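Local coordinates for folylpolyglutamate synthase protein FOLC (Mycobacterium tuberculosis, PDB 2VOS), which probably catalyses the ATP-dependent addition of L-glutamate to dihydropteroate and of successive gamma-linked glutamates to tetrahydrofolate, with magnesium as cofactor, at residues Tyr64-Ala70 with Asp169-Val175; Thr76-Arg80 with Arg95-Pro99. All blocks are in the same frame, centred on the assembly; numbering follows the deposited sequence.

Contact 1. Residues Tyr64-Ala70 with Asp169-Val175; sequences YPSIHIA and DVAVVEV. With CO (cobalt (II) ion), chain E.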
ATOM      1  N   TYR A  64       8.634 -19.149   9.922  1.00 31.66           N
ATOM      2  CA  TYR A  64       8.802 -19.076   8.479  1.00 30.78           C
ATOM      3  C   TYR A  64       9.634 -17.842   8.303  1.00 30.30           C
ATOM      4  O   TYR A  64       9.663 -16.966   9.166  1.00 31.65           O
ATOM      5  CB  TYR A  64       7.431 -18.900   7.756  1.00 29.51           C
ATOM      6  CG  TYR A  64       6.469 -18.032   8.583  1.00 27.52           C
ATOM      7  CD1 TYR A  64       6.559 -16.640   8.595  1.00 27.45           C
ATOM      8  CD2 TYR A  64       5.511 -18.628   9.358  1.00 26.29           C
ATOM      9  CE1 TYR A  64       5.714 -15.859   9.396  1.00 26.84           C
ATOM     10  CE2 TYR A  64       4.632 -17.870  10.154  1.00 27.77           C
ATOM     11  CZ  TYR A  64       4.757 -16.521  10.183  1.00 27.45           C
ATOM     12  OH  TYR A  64       3.859 -15.856  10.950  1.00 29.86           O
ATOM     13  N   PRO A  65      10.335 -17.749   7.187  1.00 30.24           N
ATOM     14  CA  PRO A  65      11.098 -16.535   6.858  1.00 30.03           C
ATOM     15  C   PRO A  65      10.164 -15.516   6.227  1.00 30.87           C
ATOM     16  O   PRO A  65       9.117 -15.937   5.674  1.00 30.84           O
ATOM     17  CB  PRO A  65      12.085 -17.034   5.788  1.00 28.95           C
ATOM     18  CG  PRO A  65      11.292 -18.079   5.071  1.00 28.78           C
ATOM     19  CD  PRO A  65      10.524 -18.829   6.203  1.00 28.67           C
ATOM     20  N   SER A  66      10.489 -14.227   6.330  1.00 30.50           N
ATOM     21  CA  SER A  66       9.639 -13.150   5.810  1.00 30.73           C
ATOM     22  C   SER A  66      10.435 -12.214   4.932  1.00 30.64           C
ATOM     23  O   SER A  66      11.654 -12.055   5.089  1.00 29.76           O
ATOM     24  CB  SER A  66       9.092 -12.243   6.957  1.00 32.10           C
ATOM     25  OG  SER A  66       8.149 -12.912   7.821  1.00 31.38           O
ATOM     26  N   ILE A  67       9.727 -11.526   4.055  1.00 29.04           N
ATOM     27  CA  ILE A  67      10.274 -10.391   3.361  1.00 27.83           C
ATOM     28  C   ILE A  67       9.438  -9.201   3.847  1.00 28.02           C
ATOM     29  O   ILE A  67       8.188  -9.237   3.789  1.00 27.78           O
ATOM     30  CB  ILE A  67      10.066 -10.575   1.815  1.00 27.85           C
ATOM     31  CG1 ILE A  67      10.814 -11.833   1.327  1.00 29.95           C
ATOM     32  CG2 ILE A  67      10.456  -9.310   1.019  1.00 25.92           C
ATOM     33  CD1 ILE A  67      10.290 -12.314  -0.060  1.00 30.21           C
ATOM     34  N   HIS A  68      10.125  -8.181   4.340  1.00 27.51           N
ATOM     35  CA  HIS A  68       9.575  -7.180   5.225  1.00 28.05           C
ATOM     36  C   HIS A  68       9.686  -5.851   4.510  1.00 27.24           C
ATOM     37  O   HIS A  68      10.753  -5.457   4.049  1.00 28.49           O
ATOM     38  CB  HIS A  68      10.345  -7.187   6.558  1.00 27.75           C
ATOM     39  CG  HIS A  68       9.617  -6.518   7.690  1.00 30.81           C
ATOM     40  ND1 HIS A  68      10.181  -6.331   8.935  1.00 29.18           N
ATOM     41  CD2 HIS A  68       8.357  -6.022   7.770  1.00 28.00           C
ATOM     42  CE1 HIS A  68       9.301  -5.742   9.730  1.00 32.90           C
ATOM     43  NE2 HIS A  68       8.182  -5.553   9.048  1.00 28.03           N
ATOM     44  N   ILE A  69       8.574  -5.129   4.384  1.00 25.83           N
ATOM     45  CA  ILE A  69       8.556  -3.992   3.490  1.00 24.48           C
ATOM     46  C   ILE A  69       8.137  -2.686   4.189  1.00 25.93           C
ATOM     47  O   ILE A  69       7.054  -2.622   4.812  1.00 26.28           O
ATOM     48  CB  ILE A  69       7.565  -4.273   2.277  1.00 25.14           C
ATOM     49  CG1 ILE A  69       8.035  -5.530   1.489  1.00 24.24           C
ATOM     50  CG2 ILE A  69       7.411  -3.069   1.401  1.00 22.69           C
ATOM     51  CD1 ILE A  69       6.853  -6.239   0.735  1.00 22.93           C
ATOM     52  N   ALA A  70       8.989  -1.651   4.069  1.00 26.16           N
ATOM     53  CA  ALA A  70       8.699  -0.309   4.653  1.00 26.36           C
ATOM     54  C   ALA A  70       8.902   0.711   3.576  1.00 26.64           C
ATOM     55  O   ALA A  70       9.386   0.385   2.463  1.00 25.30           O
ATOM     56  CB  ALA A  70       9.605  -0.049   5.858  1.00 25.76           C
ATOM     57  N   ASP A 169       5.236 -21.136   3.226  1.00 36.75           N
ATOM     58  CA  ASP A 169       6.707 -21.259   3.032  1.00 38.47           C
ATOM     59  C   ASP A 169       7.394 -19.884   3.268  1.00 37.88           C
ATOM     60  O   ASP A 169       8.548 -19.824   3.730  1.00 37.86           O
ATOM     61  CB  ASP A 169       7.024 -21.687   1.582  1.00 37.60           C
ATOM     62  CG  ASP A 169       6.555 -23.043   1.282  1.00 39.90           C
ATOM     63  OD1 ASP A 169       6.675 -23.879   2.186  1.00 35.30           O
ATOM     64  OD2 ASP A 169       6.069 -23.280   0.139  1.00 37.97           O
ATOM     65  N   VAL A 170       6.707 -18.809   2.924  1.00 38.81           N
ATOM     66  CA  VAL A 170       7.281 -17.453   2.984  1.00 39.38           C
ATOM     67  C   VAL A 170       6.200 -16.454   3.326  1.00 39.74           C
ATOM     68  O   VAL A 170       5.070 -16.484   2.762  1.00 38.92           O
ATOM     69  CB  VAL A 170       7.860 -16.967   1.587  1.00 41.96           C
ATOM     70  CG1 VAL A 170       8.648 -15.646   1.797  1.00 42.56           C
ATOM     71  CG2 VAL A 170       8.766 -18.078   0.928  1.00 44.27           C
ATOM     72  N   ALA A 171       6.510 -15.529   4.230  1.00 38.21           N
ATOM     73  CA  ALA A 171       5.530 -14.469   4.507  1.00 38.23           C
ATOM     74  C   ALA A 171       6.015 -13.149   3.906  1.00 38.56           C
ATOM     75  O   ALA A 171       7.235 -12.841   3.933  1.00 39.72           O
ATOM     76  CB  ALA A 171       5.309 -14.299   5.996  1.00 35.33           C
ATOM     77  N   VAL A 172       5.071 -12.347   3.424  1.00 37.87           N
ATOM     78  CA  VAL A 172       5.412 -11.061   2.882  1.00 37.51           C
ATOM     79  C   VAL A 172       4.721 -10.035   3.778  1.00 39.08           C
ATOM     80  O   VAL A 172       3.473 -10.050   3.922  1.00 38.74           O
ATOM     81  CB  VAL A 172       4.823 -10.880   1.436  1.00 38.59           C
ATOM     82  CG1 VAL A 172       5.271  -9.507   0.901  1.00 39.13           C
ATOM     83  CG2 VAL A 172       5.323 -12.011   0.525  1.00 37.45           C
ATOM     84  N   VAL A 173       5.500  -9.175   4.415  1.00 37.49           N
ATOM     85  CA  VAL A 173       4.952  -8.459   5.567  1.00 38.20           C
ATOM     86  C   VAL A 173       5.123  -6.970   5.370  1.00 39.63           C
ATOM     87  O   VAL A 173       6.267  -6.460   5.321  1.00 40.61           O
ATOM     88  CB  VAL A 173       5.702  -8.865   6.843  1.00 38.32           C
ATOM     89  CG1 VAL A 173       5.139  -8.003   8.075  1.00 37.29           C
ATOM     90  CG2 VAL A 173       5.547 -10.407   7.077  1.00 38.00           C
ATOM     91  N   GLU A 174       4.022  -6.239   5.263  1.00 39.24           N
ATOM     92  CA  GLU A 174       4.116  -4.807   5.090  1.00 39.58           C
ATOM     93  C   GLU A 174       4.054  -4.117   6.471  1.00 40.39           C
ATOM     94  O   GLU A 174       3.204  -4.437   7.284  1.00 38.98           O
ATOM     95  CB  GLU A 174       2.942  -4.300   4.245  1.00 40.11           C
ATOM     96  CG  GLU A 174       2.814  -2.821   4.168  1.00 40.77           C
ATOM     97  CD  GLU A 174       1.650  -2.355   3.274  1.00 45.71           C
ATOM     98  OE1 GLU A 174       0.857  -3.164   2.750  1.00 45.86           O
ATOM     99  OE2 GLU A 174       1.547  -1.136   3.085  1.00 45.70           O
ATOM    100  N   VAL A 175       4.929  -3.148   6.701  1.00 39.97           N
ATOM    101  CA  VAL A 175       4.858  -2.287   7.893  1.00 41.84           C
ATOM    102  C   VAL A 175       3.516  -1.537   7.962  1.00 42.94           C
ATOM    103  O   VAL A 175       2.990  -1.076   6.936  1.00 44.51           O
ATOM    104  CB  VAL A 175       6.108  -1.300   7.863  1.00 41.30           C
ATOM    105  CG1 VAL A 175       5.998  -0.198   8.847  1.00 45.72           C
ATOM    106  CG2 VAL A 175       7.365  -2.106   8.209  1.00 41.80           C
TER
HETATM  107 CO    CO E1493       0.001  -0.002   2.088  1.00 28.96          CO
HETATM  108  O   HOH W   1       0.224   1.632   3.484  1.00 32.68           O
HETATM  109  O   HOH W   2      -1.556   0.999   1.088  1.00 33.04           O

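Contact 2. Residues Thr76-Arg80 with Arg95-Pro99; sequences TSVAR and RTTSP. With CO (cobalt (II) ion), chain E; ADP (adenosine-5'-diphosphate), chain B.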
ATOM      1  N   THR A  76       2.347  -1.480  -0.402  1.00 24.98           N
ATOM      2  CA  THR A  76       1.318  -2.501  -0.696  1.00 24.64           C
ATOM      3  C   THR A  76       1.517  -3.080  -2.098  1.00 23.16           C
ATOM      4  O   THR A  76       1.431  -4.304  -2.295  1.00 23.85           O
ATOM      5  CB  THR A  76      -0.128  -1.938  -0.518  1.00 24.02           C
ATOM      6  OG1 THR A  76      -0.326  -1.799   0.880  1.00 24.19           O
ATOM      7  CG2 THR A  76      -1.157  -3.001  -1.025  1.00 22.81           C
ATOM      8  N   SER A  77       1.736  -2.210  -3.073  1.00 24.61           N
ATOM      9  CA  SER A  77       1.920  -2.720  -4.433  1.00 24.06           C
ATOM     10  C   SER A  77       3.154  -3.658  -4.514  1.00 24.51           C
ATOM     11  O   SER A  77       3.125  -4.717  -5.171  1.00 22.73           O
ATOM     12  CB  SER A  77       2.130  -1.555  -5.394  1.00 24.76           C
ATOM     13  OG  SER A  77       0.931  -0.849  -5.647  1.00 26.87           O
ATOM     14  N   VAL A  78       4.262  -3.260  -3.868  1.00 23.81           N
ATOM     15  CA  VAL A  78       5.473  -4.108  -3.851  1.00 22.74           C
ATOM     16  C   VAL A  78       5.173  -5.412  -3.128  1.00 23.41           C
ATOM     17  O   VAL A  78       5.632  -6.494  -3.559  1.00 25.74           O
ATOM     18  CB  VAL A  78       6.716  -3.387  -3.181  1.00 24.91           C
ATOM     19  CG1 VAL A  78       7.900  -4.437  -2.948  1.00 22.41           C
ATOM     20  CG2 VAL A  78       7.201  -2.246  -4.123  1.00 20.52           C
ATOM     21  N   ALA A  79       4.419  -5.357  -2.021  1.00 21.69           N
ATOM     22  CA  ALA A  79       4.101  -6.575  -1.253  1.00 21.28           C
ATOM     23  C   ALA A  79       3.365  -7.537  -2.182  1.00 21.41           C
ATOM     24  O   ALA A  79       3.636  -8.723  -2.198  1.00 21.39           O
ATOM     25  CB  ALA A  79       3.221  -6.267  -0.057  1.00 18.75           C
ATOM     26  N   ARG A  80       2.380  -7.021  -2.916  1.00 21.71           N
ATOM     27  CA  ARG A  80       1.601  -7.901  -3.818  1.00 22.15           C
ATOM     28  C   ARG A  80       2.401  -8.461  -5.005  1.00 23.18           C
ATOM     29  O   ARG A  80       2.106  -9.581  -5.442  1.00 23.38           O
ATOM     30  CB  ARG A  80       0.374  -7.200  -4.351  1.00 22.13           C
ATOM     31  CG  ARG A  80      -0.597  -6.809  -3.139  1.00 21.98           C
ATOM     32  CD  ARG A  80      -1.816  -6.039  -3.698  1.00 23.86           C
ATOM     33  NE  ARG A  80      -2.727  -6.886  -4.504  1.00 23.56           N
ATOM     34  CZ  ARG A  80      -3.777  -7.563  -4.021  1.00 24.14           C
ATOM     35  NH1 ARG A  80      -4.090  -7.544  -2.726  1.00 20.88           N
ATOM     36  NH2 ARG A  80      -4.531  -8.288  -4.837  1.00 24.36           N
ATOM     37  N   ARG A  95       0.626 -13.174   3.145  1.00 25.26           N
ATOM     38  CA  ARG A  95       0.934 -11.793   2.934  1.00 25.10           C
ATOM     39  C   ARG A  95       0.035 -10.935   3.854  1.00 26.79           C
ATOM     40  O   ARG A  95      -1.195 -11.154   3.956  1.00 27.32           O
ATOM     41  CB  ARG A  95       0.686 -11.390   1.454  1.00 23.45           C
ATOM     42  CG  ARG A  95       0.718  -9.865   1.300  1.00 23.26           C
ATOM     43  CD  ARG A  95       0.703  -9.420  -0.178  1.00 24.25           C
ATOM     44  NE  ARG A  95      -0.174 -10.233  -1.071  1.00 23.15           N
ATOM     45  CZ  ARG A  95      -1.495 -10.043  -1.201  1.00 27.15           C
ATOM     46  NH1 ARG A  95      -2.146  -9.124  -0.442  1.00 23.62           N
ATOM     47  NH2 ARG A  95      -2.170 -10.765  -2.086  1.00 23.58           N
ATOM     48  N   THR A  96       0.655  -9.977   4.540  1.00 27.45           N
ATOM     49  CA  THR A  96      -0.135  -9.088   5.347  1.00 27.34           C
ATOM     50  C   THR A  96       0.141  -7.688   4.849  1.00 28.07           C
ATOM     51  O   THR A  96       1.297  -7.275   4.661  1.00 29.41           O
ATOM     52  CB  THR A  96       0.013  -9.296   6.882  1.00 28.76           C
ATOM     53  OG1 THR A  96      -0.814  -8.347   7.568  1.00 27.57           O
ATOM     54  CG2 THR A  96       1.455  -9.201   7.382  1.00 26.29           C
ATOM     55  N   THR A  97      -0.934  -6.984   4.526  1.00 27.52           N
ATOM     56  CA  THR A  97      -0.840  -5.636   4.005  1.00 28.52           C
ATOM     57  C   THR A  97      -1.802  -4.715   4.763  1.00 29.86           C
ATOM     58  O   THR A  97      -2.635  -5.180   5.527  1.00 28.72           O
ATOM     59  CB  THR A  97      -1.223  -5.535   2.495  1.00 30.13           C
ATOM     60  OG1 THR A  97      -2.481  -6.208   2.287  1.00 29.80           O
ATOM     61  CG2 THR A  97      -0.125  -6.181   1.565  1.00 27.40           C
ATOM     62  N   SER A  98      -1.621  -3.401   4.565  1.00 30.38           N
ATOM     63  CA  SER A  98      -2.444  -2.396   5.196  1.00 33.22           C
ATOM     64  C   SER A  98      -2.296  -1.078   4.423  1.00 32.94           C
ATOM     65  O   SER A  98      -1.364  -0.890   3.576  1.00 32.34           O
ATOM     66  CB  SER A  98      -2.113  -2.232   6.678  1.00 33.19           C
ATOM     67  OG  SER A  98      -0.751  -1.907   6.768  1.00 39.30           O
ATOM     68  N   PRO A  99      -3.303  -0.198   4.600  1.00 33.34           N
ATOM     69  CA  PRO A  99      -4.557  -0.524   5.286  1.00 32.84           C
ATOM     70  C   PRO A  99      -5.420  -1.432   4.355  1.00 33.08           C
ATOM     71  O   PRO A  99      -5.016  -1.684   3.236  1.00 33.47           O
ATOM     72  CB  PRO A  99      -5.253   0.850   5.476  1.00 31.98           C
ATOM     73  CG  PRO A  99      -4.396   1.869   4.779  1.00 34.54           C
ATOM     74  CD  PRO A  99      -3.257   1.164   4.045  1.00 32.56           C
TER
HETATM   75 CO    CO E1493       0.001  -0.002   2.088  1.00 28.96          CO
HETATM   76  PB  ADP B1490       1.674   2.156   0.371  1.00 32.04           P
HETATM   77  O1B ADP B1490       1.310   0.743   0.746  1.00 29.25           O
HETATM   78  O2B ADP B1490       0.722   3.176   0.929  1.00 33.59           O
HETATM   79  O3B ADP B1490       3.116   2.536   0.527  1.00 30.87           O
HETATM   80  PA  ADP B1490       0.528   1.590  -2.304  1.00 32.77           P
HETATM   81  O1A ADP B1490      -0.779   1.264  -1.596  1.00 31.51           O
HETATM   82  O2A ADP B1490       1.182   0.717  -3.363  1.00 26.12           O
HETATM   83  O3A ADP B1490       1.591   2.253  -1.250  1.00 31.81           O
HETATM   84  O5' ADP B1490       0.142   2.932  -3.134  1.00 35.29           O
HETATM   85  C5' ADP B1490      -0.623   4.029  -2.613  1.00 33.51           C
HETATM   86  C4' ADP B1490      -0.661   5.081  -3.743  1.00 39.19           C
HETATM   87  O4' ADP B1490       0.687   5.579  -3.967  1.00 34.70           O
HETATM   88  C3' ADP B1490      -1.020   4.520  -5.118  1.00 41.59           C
HETATM   89  O3' ADP B1490      -2.382   4.746  -5.420  1.00 47.10           O
HETATM   90  C2' ADP B1490      -0.258   5.289  -6.160  1.00 42.55           C
HETATM   91  O2' ADP B1490      -0.945   6.576  -6.322  1.00 48.77           O
HETATM   92  C1' ADP B1490       0.966   5.702  -5.384  1.00 37.44           C
HETATM   93  N9  ADP B1490       2.191   4.872  -5.570  1.00 34.80           N
HETATM   94  C8  ADP B1490       2.400   3.519  -5.436  1.00 32.19           C
HETATM   95  N7  ADP B1490       3.719   3.233  -5.649  1.00 31.85           N
HETATM   96  C5  ADP B1490       4.363   4.427  -5.804  1.00 31.30           C
HETATM   97  C6  ADP B1490       5.744   4.873  -6.022  1.00 33.48           C
HETATM   98  N6  ADP B1490       6.752   3.980  -6.115  1.00 30.42           N
HETATM   99  N1  ADP B1490       5.931   6.188  -6.180  1.00 30.70           N
HETATM  100  C2  ADP B1490       4.965   7.143  -6.161  1.00 31.87           C
HETATM  101  N3  ADP B1490       3.664   6.826  -5.934  1.00 32.58           N
HETATM  102  C4  ADP B1490       3.353   5.497  -5.775  1.00 34.00           C
HETATM  103  O   HOH W   3      -3.286  -5.895  -0.373  1.00 27.82           O
HETATM  104  O   HOH W   1       0.224   1.632   3.484  1.00 32.68           O
HETATM  105  O   HOH W   2      -1.556   0.999   1.088  1.00 33.04           O

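Contact 1. Residues Tyr64-Ala70 with Asp169-Val175
Strands 66-70 and 170-174 run side by side in the same direction, their axes 4.6 Å apart at closest approach and 12° from parallel. Five backbone hydrogen bonds join them: Ala171 N to Pro65 O at 3.0 Å, Ile67 N to Ala171 O at 2.8 Å, Val173 N to Ile67 O at 2.8 Å, Ile69 N to Val173 O at 2.8 Å and Val175 N to Ile69 O at 2.9 Å. Alternate residues thus turn N-H and C=O to this partner; at the outer edges His68 and Ala70 hydrogen-bond to strand 191-194 and Thr195, Val172 and Glu174 to Thr96 of strand 93-96. Pro65, which lacks an N-H, fits the start, where its carbonyl alone is used. Three outlying polar atoms find partners outside the pair: Tyr64 OH hydrogen-bonds to Phe160 O, His68 NE2 to Thr184 OG1 and Asp169 OD2 to Arg92 N.

Small Ser66 and Ala171 share a face with His68 and Val173, Ser66 OG lying 3.6 Å from Ala171 CB. The opposite face carries Ile67, Ile69 and Val172, branched apolar residues suited to a buried strand. Ile69 CD1 meets Val172 CG1 at 3.6 Å, and helix 75-88 packs over all three. Glu174 ends this row with an extended side chain; its OE2 binds the cobalt ion at 2.2 Å, while OE1 probably accepts from Thr76 OG1. Two neighbouring strands in the parallel part of a mixed sheet, one leading to the nucleotide loop and the other ending in a metal-binding acid, are typical of the P-loop NTPase fold of the Mur ligase middle domain.

Contact 2. Residues Thr76-Arg80 with Arg95-Pro99
Arg95 opens the segment, its side chain bending about CG-CD to reach the helix: its CD lies 3.6 Å from Ala79 O, and Arg80 CG sits over one face of its guanidinium. Arg80 and Arg95 bring like charges together, NH1 to NH1 at 3.4 Å. The salt bridge of Arg95 NE with Asp83 offsets this, and Arg80 NH2 is hydrogen-bonded to Gln487 O and Thr334 OG1. Thr96 turns away from the helix, toward helix 151-165. Just past the strand end, Thr97 faces the helix again, and its two branches do different work. Its CG2 packs 3.7 Å from Ala79 CB, a residue small enough to let the chain come close, whereas OG1 lies 2.8 Å from a water that accepts from Arg80 NH1 at 3.0 Å. Ser98 contributes its carbonyl rather than its side chain: Ser98 O and Thr76 OG1 each bind the cobalt ion at 2.2 Å, so the metal joins the segments. Glu174 OE2, ADP O1B and two waters complete six ligands. A cis peptide bond then leads into Pro99, which points away.

At the helix start, Thr76 N donates to ADP O1B at 2.7 Å, and Ser77 N and OG donate to ADP O2A at 3.0 and 2.8 Å. Backbone amides and hydroxyls gathered around phosphates and a metal are the signature of the P-loop, here with cobalt probably standing in for magnesium.

From the N terminus, after helices 23-34 and 48-56, the chain runs along strand 66-70 straight into the P-loop and helix 75-88. It returns through strand 93-96, where contact 2 closes a short loop, 15 residues apart at the nearest ends. The hairpin 108-114 and helices 117-140 and 151-165 follow before strand 170-174 closes the longer loop of contact 1, inside which contact 2 is nested. This last strand slots between 66-70 and 93-96, making the first crossover skip one position in the sheet. Val172 O probably accepts from Thr96 N, Ile69 CD1 packs on Ala79, and the cobalt ion joins Glu174 of contact 1 to Thr76 and Ser98 of contact 2.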